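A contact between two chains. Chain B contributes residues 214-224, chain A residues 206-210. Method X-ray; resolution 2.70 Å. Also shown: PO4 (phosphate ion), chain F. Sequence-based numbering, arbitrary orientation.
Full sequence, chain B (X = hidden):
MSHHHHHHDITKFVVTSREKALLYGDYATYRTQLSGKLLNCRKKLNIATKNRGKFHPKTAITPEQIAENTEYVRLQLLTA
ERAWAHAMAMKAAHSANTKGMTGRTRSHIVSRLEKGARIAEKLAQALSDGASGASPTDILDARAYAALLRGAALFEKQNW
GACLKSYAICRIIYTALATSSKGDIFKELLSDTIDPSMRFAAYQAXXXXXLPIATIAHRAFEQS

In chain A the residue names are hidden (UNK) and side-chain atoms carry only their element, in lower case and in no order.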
# COMPACT_ATOMS: atom_id res chain seq x y z
N ALA B 214 0.32 6.01 5.04
CA ALA B 214 -1.06 6.38 5.40
C ALA B 214 -1.89 5.18 5.85
O ALA B 214 -2.74 5.29 6.75
CB ALA B 214 -1.73 7.03 4.25
N THR B 215 -1.65 4.04 5.21
CA THR B 215 -2.26 2.79 5.64
C THR B 215 -1.78 2.44 7.06
O THR B 215 -2.55 1.99 7.92
CB THR B 215 -1.85 1.67 4.70
OG1 THR B 215 -2.04 2.11 3.36
CG2 THR B 215 -2.66 0.46 4.97
N ILE B 216 -0.48 2.60 7.28
CA ILE B 216 0.12 2.31 8.58
C ILE B 216 -0.38 3.29 9.62
O ILE B 216 -0.84 2.88 10.69
CB ILE B 216 1.64 2.37 8.49
CG1 ILE B 216 2.15 1.10 7.82
CG2 ILE B 216 2.21 2.43 9.88
CD1 ILE B 216 3.50 1.27 7.18
N ALA B 217 -0.33 4.57 9.27
CA ALA B 217 -0.79 5.62 10.17
C ALA B 217 -2.23 5.39 10.60
O ALA B 217 -2.54 5.43 11.79
CB ALA B 217 -0.65 6.97 9.53
N HIS B 218 -3.12 5.08 9.67
CA HIS B 218 -4.49 4.85 10.08
C HIS B 218 -4.68 3.61 10.96
O HIS B 218 -5.39 3.64 11.97
CB HIS B 218 -5.42 4.73 8.88
CG HIS B 218 -6.75 4.19 9.26
ND1 HIS B 218 -7.22 2.99 8.77
CD2 HIS B 218 -7.67 4.64 10.14
CE1 HIS B 218 -8.41 2.74 9.31
NE2 HIS B 218 -8.70 3.73 10.15
N ARG B 219 -4.04 2.52 10.56
CA ARG B 219 -4.22 1.24 11.24
C ARG B 219 -3.55 1.20 12.63
O ARG B 219 -4.06 0.57 13.57
CB ARG B 219 -3.74 0.10 10.36
CG ARG B 219 -4.00 -1.27 10.95
CD ARG B 219 -5.47 -1.47 11.25
NE ARG B 219 -6.28 -1.39 10.04
CZ ARG B 219 -7.59 -1.19 10.02
NH1 ARG B 219 -8.22 -1.13 8.85
NH2 ARG B 219 -8.27 -1.04 11.16
N ALA B 220 -2.39 1.84 12.76
CA ALA B 220 -1.71 1.91 14.04
C ALA B 220 -2.60 2.55 15.11
O ALA B 220 -2.67 2.07 16.23
CB ALA B 220 -0.40 2.65 13.92
N PHE B 221 -3.29 3.64 14.78
CA PHE B 221 -4.12 4.27 15.80
C PHE B 221 -5.44 3.56 16.04
O PHE B 221 -5.98 3.62 17.15
CB PHE B 221 -4.39 5.74 15.44
CG PHE B 221 -3.20 6.61 15.57
CD1 PHE B 221 -2.24 6.65 14.57
CD2 PHE B 221 -3.01 7.38 16.71
CE1 PHE B 221 -1.12 7.45 14.69
CE2 PHE B 221 -1.90 8.18 16.84
CZ PHE B 221 -0.94 8.21 15.83
N GLU B 222 -5.94 2.84 15.04
CA GLU B 222 -7.21 2.15 15.18
C GLU B 222 -7.07 0.95 16.12
O GLU B 222 -7.92 0.70 16.97
CB GLU B 222 -7.74 1.71 13.81
CG GLU B 222 -9.15 1.09 13.77
CD GLU B 222 -10.29 2.12 13.90
OE1 GLU B 222 -10.04 3.34 13.74
OE2 GLU B 222 -11.45 1.70 14.13
N GLN B 223 -5.96 0.24 15.98
CA GLN B 223 -5.67 -0.95 16.78
C GLN B 223 -5.48 -0.70 18.29
O GLN B 223 -5.88 -1.52 19.12
CB GLN B 223 -4.45 -1.67 16.18
CG GLN B 223 -3.99 -2.91 16.93
CD GLN B 223 -2.84 -3.61 16.23
OE1 GLN B 223 -2.45 -3.24 15.13
NE2 GLN B 223 -2.27 -4.61 16.89
N SER B 224 -4.88 0.44 18.65
CA SER B 224 -4.69 0.79 20.06
C SER B 224 -5.81 1.68 20.58
O SER B 224 -5.55 2.78 21.09
CB SER B 224 -3.33 1.47 20.28
OG SER B 224 -3.28 2.75 19.66
N UNK A 206 1.16 -7.31 11.10
CA UNK A 206 0.30 -7.71 9.98
C UNK A 206 -0.46 -6.51 9.38
O UNK A 206 -1.62 -6.63 8.98
c UNK A 206 -0.65 -8.87 10.35
c UNK A 206 2.01 -11.74 10.85
n UNK A 206 3.29 -11.76 11.63
c UNK A 206 1.15 -10.50 11.20
c UNK A 206 -0.04 -10.28 10.23
N UNK A 207 0.18 -5.34 9.41
CA UNK A 207 -0.35 -4.13 8.77
C UNK A 207 0.33 -3.88 7.42
O UNK A 207 1.55 -3.76 7.37
c UNK A 207 -0.62 -1.64 8.94
c UNK A 207 -0.45 -1.96 12.02
c UNK A 207 -0.12 -2.89 9.65
c UNK A 207 -0.78 -3.05 11.02
N UNK A 208 -0.45 -3.77 6.33
CA UNK A 208 -1.92 -3.79 6.20
C UNK A 208 -2.55 -5.18 6.28
O UNK A 208 -1.89 -6.16 5.94
c UNK A 208 0.22 -3.50 5.04
c UNK A 208 -0.91 -3.42 4.05
c UNK A 208 -2.15 -3.21 4.79
N UNK A 209 -3.80 -5.25 6.75
CA UNK A 209 -4.52 -6.51 6.91
C UNK A 209 -4.68 -7.17 5.56
O UNK A 209 -4.41 -8.35 5.38
c UNK A 209 -4.00 -5.78 12.07
n UNK A 209 -3.04 -6.67 11.85
c UNK A 209 -5.89 -5.61 8.89
n UNK A 209 -4.95 -5.60 11.17
n UNK A 209 -4.01 -5.08 13.20
c UNK A 209 -5.02 -6.33 9.90
c UNK A 209 -5.89 -6.30 7.54
N UNK A 210 -5.11 -6.38 4.58
CA UNK A 210 -5.31 -6.88 3.23
C UNK A 210 -4.00 -6.96 2.46
O UNK A 210 -3.31 -5.95 2.28
c UNK A 210 -6.28 -6.21 0.98
c UNK A 210 -6.32 -5.98 2.49
o UNK A 210 -7.64 -6.26 2.97
P PO4 F . -4.83 -1.78 7.22
O1 PO4 F . -3.48 -1.14 7.42
O2 PO4 F . -4.81 -3.06 7.99
O3 PO4 F . -5.93 -0.87 7.73
O4 PO4 F . -5.06 -2.05 5.75

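Position 206 of chain A carries five side-chain atoms, four carbons in an unbranched row ending in a nitrogen, and none comes near the helix of chain B; the end of the chain leads away from it. That is lysine, K206(A). Its work is done by the backbone: with a positive phi of 59° it is the first residue to leave the preceding helix, closing it in a Schellman motif and releasing the chain into an irregular segment that passes chain B.

Position 207 has four side-chain carbons and no polar atom, forked at the first carbon, with one arm two carbons long. Its CA-to-CB bond points toward the helix, and it is the most heavily covered residue of its stretch. The carbon of the short arm lies 4.0 Å from CA of I216(B) and 4.1 Å from CG1 of the same residue. The longer arm runs along the helix: its first carbon is 3.7 Å from CG of R219(B), and its end carbon is 4.3 Å from N of A220(B) and 3.9 Å from OE1 of Q223(B). One aliphatic side chain thus touches residues up to two turns apart, I216(B) to Q223(B). The fork at CB, with unequal arms, means isoleucine, I207(A).

At position 208, three carbons close a ring onto the backbone nitrogen, and the peptide bond before it is cis. Its CB packs 3.7 Å from CG2 of T215(B), whose CA-to-CB bond points toward chain A, while OG1 of T215(B) is hydrogen-bonded elsewhere in the structure. Such a ring can only be proline, P208(A).

Position 209 shows seven side-chain atoms: three carbons, a nitrogen, then a carbon bearing two more nitrogens. The CA-to-CB bond points sideways, yet the end of the chain comes nearer to chain B, bringing one terminal nitrogen to 3.1 Å from OE1 of Q223(B), near the plane of the terminal group. Q223(B) is poorly ordered, so this approach deserves little weight. The group is a guanidinium, hence arginine, R209(A). Its NH1 makes a weak hydrogen bond back to O of K206(A), 3.2 Å away.

Position 210 has one carbon carrying an oxygen and a second carbon, three atoms in all, and makes no contact with the chain B stretch: threonine, T210(A).

The contact rests on a helix face read at T215(B), I216(B), R219(B), A220(B) and Q223(B), with I207(A) lying along it and P208(A) against its first turn here. No clear hydrogen bond joins the two stretches directly. A phosphate, probably from the crystallisation liquor, lies to one side of the two guanidinium groups, whose NE atoms, of R219(B) and R209(A), are 4.6 Å apart. It bridges the chains in this crystal: the backbone N of R209(A) donates to phosphate O2 at 2.7 Å, and NE of R219(B) reaches O3 at a very short 2.4 Å, though O3 is less surely placed. The rule for a designer is economical: one branched aliphatic residue supplies much of the packing, with a proline beside it.

Chain A, residues 206-210: KIPRT
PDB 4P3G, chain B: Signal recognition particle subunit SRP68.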